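Local coordinates for STIL N-terminal domain-containing protein (Trichoplax adhaerens, PDB 5OI9), which probably supports centriole assembly as the N-terminal part of a STIL-like protein, the region thought to bind CEP85, at residues A[257-267]-A[296-304]. Numbering follows the deposited sequence.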
# COMPACT_ATOMS: atom_id res chain seq x y z
N VAL A 257 1.67 -21.35 -10.05
CA VAL A 257 0.85 -21.95 -9.01
C VAL A 257 0.90 -21.18 -7.70
O VAL A 257 0.29 -21.61 -6.72
CB VAL A 257 1.25 -23.43 -8.76
CG1 VAL A 257 0.90 -24.28 -9.97
CG2 VAL A 257 2.73 -23.52 -8.43
N GLY A 258 1.60 -20.06 -7.65
CA GLY A 258 1.68 -19.29 -6.42
C GLY A 258 2.87 -18.35 -6.44
O GLY A 258 3.34 -17.94 -7.50
N ILE A 259 3.33 -18.03 -5.23
CA ILE A 259 4.35 -17.00 -5.02
C ILE A 259 5.32 -17.47 -3.95
O ILE A 259 5.05 -18.39 -3.18
CB ILE A 259 3.74 -15.65 -4.60
CG1 ILE A 259 2.99 -15.81 -3.27
CG2 ILE A 259 2.81 -15.11 -5.67
CD1 ILE A 259 2.42 -14.51 -2.72
N TRP A 260 6.48 -16.81 -3.91
CA TRP A 260 7.39 -16.92 -2.78
C TRP A 260 7.69 -15.52 -2.25
O TRP A 260 7.68 -14.54 -3.00
CB TRP A 260 8.70 -17.64 -3.16
CG TRP A 260 9.52 -16.96 -4.22
CD1 TRP A 260 9.51 -17.23 -5.56
CD2 TRP A 260 10.50 -15.93 -4.03
NE1 TRP A 260 10.41 -16.41 -6.21
CE2 TRP A 260 11.03 -15.61 -5.29
CE3 TRP A 260 10.97 -15.24 -2.90
CZ2 TRP A 260 12.00 -14.63 -5.47
CZ3 TRP A 260 11.93 -14.27 -3.08
CH2 TRP A 260 12.44 -13.97 -4.35
N VAL A 261 7.91 -15.43 -0.94
CA VAL A 261 8.17 -14.16 -0.27
C VAL A 261 9.35 -14.35 0.68
O VAL A 261 9.44 -15.36 1.38
CB VAL A 261 6.93 -13.65 0.49
CG1 VAL A 261 7.27 -12.41 1.32
CG2 VAL A 261 5.80 -13.34 -0.49
N ASP A 262 10.25 -13.36 0.69
CA ASP A 262 11.45 -13.39 1.51
C ASP A 262 11.55 -12.09 2.31
O ASP A 262 11.05 -11.04 1.89
CB ASP A 262 12.70 -13.57 0.64
CG ASP A 262 13.98 -13.60 1.44
OD1 ASP A 262 13.94 -13.97 2.63
OD2 ASP A 262 15.04 -13.25 0.87
N GLY A 263 12.18 -12.18 3.48
CA GLY A 263 12.52 -10.99 4.24
C GLY A 263 11.47 -10.48 5.20
O GLY A 263 11.48 -9.28 5.52
N VAL A 264 10.56 -11.33 5.67
CA VAL A 264 9.58 -10.95 6.67
C VAL A 264 9.76 -11.84 7.89
O VAL A 264 10.41 -12.89 7.83
CB VAL A 264 8.13 -11.03 6.15
CG1 VAL A 264 7.95 -10.17 4.92
CG2 VAL A 264 7.76 -12.48 5.85
N ILE A 265 9.18 -11.42 9.01
CA ILE A 265 9.27 -12.20 10.24
C ILE A 265 8.20 -13.27 10.28
O ILE A 265 8.46 -14.40 10.73
CB ILE A 265 9.21 -11.27 11.46
CG1 ILE A 265 10.57 -10.58 11.67
CG2 ILE A 265 8.81 -12.03 12.71
CD1 ILE A 265 10.59 -9.60 12.82
N SER A 266 6.99 -12.97 9.82
CA SER A 266 5.90 -13.93 9.84
C SER A 266 4.99 -13.68 8.65
O SER A 266 5.21 -12.76 7.85
CB SER A 266 5.12 -13.86 11.15
OG SER A 266 4.30 -12.71 11.19
N ILE A 267 3.95 -14.51 8.53
CA ILE A 267 2.97 -14.35 7.46
C ILE A 267 2.07 -13.15 7.67
O ILE A 267 1.37 -12.73 6.73
CB ILE A 267 2.15 -15.65 7.33
CG1 ILE A 267 1.36 -15.67 6.02
CG2 ILE A 267 1.23 -15.83 8.54
CD1 ILE A 267 0.54 -16.90 5.83
N PHE A 296 -3.68 -21.31 -3.84
CA PHE A 296 -2.36 -21.23 -4.43
C PHE A 296 -1.32 -21.30 -3.32
O PHE A 296 -1.63 -21.10 -2.14
CB PHE A 296 -2.18 -19.96 -5.28
CG PHE A 296 -2.33 -18.68 -4.51
CD1 PHE A 296 -1.21 -18.04 -3.99
CD2 PHE A 296 -3.57 -18.10 -4.33
CE1 PHE A 296 -1.34 -16.85 -3.29
CE2 PHE A 296 -3.71 -16.91 -3.64
CZ PHE A 296 -2.59 -16.28 -3.12
N ILE A 297 -0.10 -21.60 -3.70
CA ILE A 297 0.94 -21.91 -2.73
C ILE A 297 1.74 -20.65 -2.44
O ILE A 297 1.95 -19.79 -3.30
CB ILE A 297 1.85 -23.06 -3.22
CG1 ILE A 297 2.72 -23.58 -2.08
CG2 ILE A 297 2.71 -22.61 -4.40
CD1 ILE A 297 3.31 -24.94 -2.33
N LEU A 298 2.16 -20.53 -1.18
CA LEU A 298 3.08 -19.49 -0.75
C LEU A 298 4.27 -20.17 -0.09
O LEU A 298 4.11 -20.90 0.89
CB LEU A 298 2.41 -18.52 0.23
CG LEU A 298 3.34 -17.66 1.09
CD1 LEU A 298 4.12 -16.68 0.23
CD2 LEU A 298 2.53 -16.92 2.15
N VAL A 299 5.46 -19.95 -0.65
CA VAL A 299 6.71 -20.41 -0.05
C VAL A 299 7.29 -19.21 0.69
O VAL A 299 7.74 -18.25 0.06
CB VAL A 299 7.68 -20.96 -1.11
CG1 VAL A 299 8.94 -21.48 -0.44
CG2 VAL A 299 7.01 -22.06 -1.92
N LEU A 300 7.25 -19.26 2.01
CA LEU A 300 7.56 -18.11 2.85
C LEU A 300 8.92 -18.32 3.51
O LEU A 300 9.06 -19.17 4.40
CB LEU A 300 6.47 -17.90 3.90
CG LEU A 300 6.52 -16.59 4.68
CD1 LEU A 300 6.44 -15.40 3.73
CD2 LEU A 300 5.39 -16.54 5.70
N TYR A 301 9.91 -17.53 3.09
CA TYR A 301 11.24 -17.55 3.70
C TYR A 301 11.28 -16.48 4.79
O TYR A 301 11.57 -15.31 4.53
CB TYR A 301 12.32 -17.31 2.64
CG TYR A 301 12.39 -18.40 1.60
CD1 TYR A 301 13.20 -19.51 1.79
CD2 TYR A 301 11.66 -18.31 0.42
CE1 TYR A 301 13.27 -20.51 0.84
CE2 TYR A 301 11.73 -19.30 -0.54
CZ TYR A 301 12.54 -20.40 -0.32
OH TYR A 301 12.61 -21.39 -1.26
N THR A 302 10.99 -16.89 6.02
CA THR A 302 11.04 -15.93 7.12
C THR A 302 12.48 -15.71 7.56
O THR A 302 13.37 -16.54 7.37
CB THR A 302 10.19 -16.41 8.30
OG1 THR A 302 10.80 -17.55 8.91
CG2 THR A 302 8.79 -16.77 7.84
N GLN A 303 12.70 -14.54 8.18
CA GLN A 303 14.02 -14.17 8.67
C GLN A 303 14.38 -14.86 9.98
O GLN A 303 15.55 -14.79 10.39
CB GLN A 303 14.11 -12.66 8.86
CG GLN A 303 13.94 -11.85 7.59
CD GLN A 303 13.76 -10.37 7.86
OE1 GLN A 303 13.15 -9.98 8.86
NE2 GLN A 303 14.29 -9.53 6.98
N THR A 304 13.43 -15.52 10.64
CA THR A 304 13.65 -16.09 11.95
C THR A 304 13.75 -17.61 11.95
O THR A 304 13.93 -18.20 13.02
CB THR A 304 12.54 -15.65 12.91
OG1 THR A 304 11.26 -16.07 12.41
CG2 THR A 304 12.53 -14.13 13.07
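In a beta-alpha-beta unit, strands 257-262 and 296-302 run parallel and adjacent, joined through helix 270-281. Backbone hydrogen bonds run from Ile297 N to Val257 O through to Tyr301 N to Val261 O at 2.8 Å, donors coming from each strand in turn. On the helix side, Leu298 CD1 touches both Ile259 CG1 and Val261 CG2, 3.8 Å from each. In Leu300, chi1 carries CG out beside the carbonyl carbon and chi2 near 59° sends CD1 to Val261 CB and CD2 to Ile267 CB, both at 3.7 Å. Ile259 and Val261 continue onto Tyr279 and Tyr271 of the helix. On the opposite face of the sheet, Trp260 CB meets Val299 CB at 4.0 Å and also approaches the Tyr301 ring at its edge, while the indole NE1 hydrogen-bonds to Val244 O. Beyond the corner at Gly263, Gln303 N donates to Val264 O (2.8 Å), and the Gln303 side chain lies against the Gly263 peptide, its NE2 making a weak hydrogen bond to Phe224 O. An alanine in place of Gln303 would probably uncover the Gly263 peptide and leave Phe224 O without this weak donor. Parallel neighbours with the connecting helix packed over one face are typical of a beta-alpha-beta crossover.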